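PDB 5EHK: lantibiotic dehydratase from Microbispora corallina, which probably dehydrates serine and threonine residues of the NAI-107 precursor peptide in a reaction that depends on glutamyl-tRNA. Local coordinates for residues 188-193 against 300-305. Numbering follows the deposited sequence.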
loop_
_atom_site.group_PDB
_atom_site.type_symbol
_atom_site.label_atom_id
_atom_site.label_comp_id
_atom_site.label_asym_id
_atom_site.label_seq_id
_atom_site.Cartn_x
_atom_site.Cartn_y
_atom_site.Cartn_z
ATOM N N ARG A 188 -13.472 17.517 49.985
ATOM C CA ARG A 188 -14.595 16.583 50.080
ATOM C C ARG A 188 -15.886 17.253 50.491
ATOM O O ARG A 188 -16.972 16.737 50.207
ATOM C CB ARG A 188 -14.310 15.453 51.058
ATOM C CG ARG A 188 -13.063 14.662 50.775
ATOM C CD ARG A 188 -12.998 13.474 51.696
ATOM N NE ARG A 188 -11.782 12.706 51.477
ATOM C CZ ARG A 188 -11.485 11.582 52.121
ATOM N NH1 ARG A 188 -12.336 11.093 53.014
ATOM N NH2 ARG A 188 -10.351 10.939 51.860
ATOM N N VAL A 189 -15.771 18.391 51.167
ATOM C CA VAL A 189 -16.952 19.097 51.650
ATOM C C VAL A 189 -17.547 19.976 50.554
ATOM O O VAL A 189 -18.776 20.133 50.464
ATOM C CB VAL A 189 -16.698 19.846 53.021
ATOM C CG1 VAL A 189 -15.221 20.177 53.223
ATOM C CG2 VAL A 189 -17.591 21.079 53.176
ATOM N N LEU A 190 -16.679 20.535 49.714
ATOM C CA LEU A 190 -17.152 21.260 48.535
ATOM C C LEU A 190 -17.712 20.246 47.543
ATOM O O LEU A 190 -18.791 20.444 46.985
ATOM C CB LEU A 190 -16.032 22.097 47.902
ATOM C CG LEU A 190 -16.287 22.816 46.567
ATOM C CD1 LEU A 190 -17.472 23.763 46.643
ATOM C CD2 LEU A 190 -15.034 23.561 46.096
ATOM N N LEU A 191 -16.971 19.150 47.360
ATOM C CA LEU A 191 -17.345 18.079 46.436
ATOM C C LEU A 191 -18.802 17.621 46.566
ATOM O O LEU A 191 -19.456 17.365 45.559
ATOM C CB LEU A 191 -16.385 16.887 46.567
ATOM C CG LEU A 191 -16.495 15.759 45.536
ATOM C CD1 LEU A 191 -16.690 16.325 44.141
ATOM C CD2 LEU A 191 -15.244 14.862 45.579
ATOM N N ALA A 192 -19.323 17.562 47.789
ATOM C CA ALA A 192 -20.701 17.125 47.975
ATOM C C ALA A 192 -21.685 18.207 47.564
ATOM O O ALA A 192 -22.887 17.937 47.402
ATOM C CB ALA A 192 -20.942 16.720 49.402
ATOM N N GLY A 193 -21.164 19.417 47.352
ATOM C CA GLY A 193 -21.989 20.556 46.973
ATOM C C GLY A 193 -22.319 20.570 45.494
ATOM O O GLY A 193 -23.399 21.006 45.086
ATOM N N ASP A 300 -19.850 30.378 39.528
ATOM C CA ASP A 300 -21.297 30.129 39.613
ATOM C C ASP A 300 -21.603 28.794 40.312
ATOM O O ASP A 300 -22.547 28.693 41.104
ATOM C CB ASP A 300 -21.956 30.176 38.231
ATOM C CG ASP A 300 -21.938 31.561 37.614
ATOM O OD1 ASP A 300 -21.977 32.549 38.374
ATOM O OD2 ASP A 300 -21.855 31.667 36.371
ATOM N N VAL A 301 -20.778 27.787 40.028
ATOM C CA VAL A 301 -20.923 26.471 40.630
ATOM C C VAL A 301 -20.622 26.440 42.138
ATOM O O VAL A 301 -21.433 25.905 42.902
ATOM C CB VAL A 301 -20.092 25.405 39.872
ATOM C CG1 VAL A 301 -19.906 24.172 40.727
ATOM C CG2 VAL A 301 -20.769 25.039 38.548
ATOM N N VAL A 302 -19.488 27.009 42.574
ATOM C CA VAL A 302 -19.185 27.080 44.020
ATOM C C VAL A 302 -20.207 27.941 44.760
ATOM O O VAL A 302 -20.507 27.698 45.925
ATOM C CB VAL A 302 -17.747 27.534 44.369
ATOM C CG1 VAL A 302 -16.740 26.841 43.483
ATOM C CG2 VAL A 302 -17.613 29.029 44.275
ATOM N N ALA A 303 -20.724 28.952 44.074
ATOM C CA ALA A 303 -21.795 29.776 44.616
ATOM C C ALA A 303 -23.078 28.968 44.777
ATOM O O ALA A 303 -23.841 29.209 45.710
ATOM C CB ALA A 303 -22.048 30.986 43.718
ATOM N N ALA A 304 -23.319 28.018 43.872
ATOM C CA ALA A 304 -24.482 27.143 43.992
ATOM C C ALA A 304 -24.307 26.245 45.204
ATOM O O ALA A 304 -25.277 25.869 45.863
ATOM C CB ALA A 304 -24.688 26.307 42.731
ATOM N N ALA A 305 -23.055 25.920 45.503
ATOM C CA ALA A 305 -22.757 25.035 46.618
ATOM C C ALA A 305 -22.812 25.774 47.954
ATOM O O ALA A 305 -23.355 25.258 48.936
ATOM C CB ALA A 305 -21.391 24.371 46.425
#
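The short, weakly bonded helical turn at 188-191 and a glycine just beyond it pack against the longer helix 294-306 in the N-terminal part of the dehydratase, and Leu190, Gly193, Val302 and Ala305 make the join. Ala305 is the hub: its CB points at the other segment and touches both the leucine and the glycine. Leu190 reaches it with one branch, CD1 lying 4.0 Å from Ala305 CB. The leucine CG stands anti to the backbone N (chi1 174°), which carries the branched end across to helix 294-306 although the bond from CA to CB does not itself point at that helix. The same CD1 passes Val302 more loosely, 4.4 Å from Val302 CB, one turn earlier on the helix. Roughly at right angles to the leucine, Gly193 CA comes to 3.9 Å from Ala305 CB, and here the two backbones are nearest, with 4.6 Å between Gly193 CA and Ala305 CA. Gly193 N donates a hydrogen bond to Leu190 O (2.6 Å), tying the turn together. Leu184 of helix 174-185 touches both Leu190 and Val302, while Met316 adds to the leucine's surroundings. The result is an apolar helix-to-turn contact within the Lant_dehydr_N region.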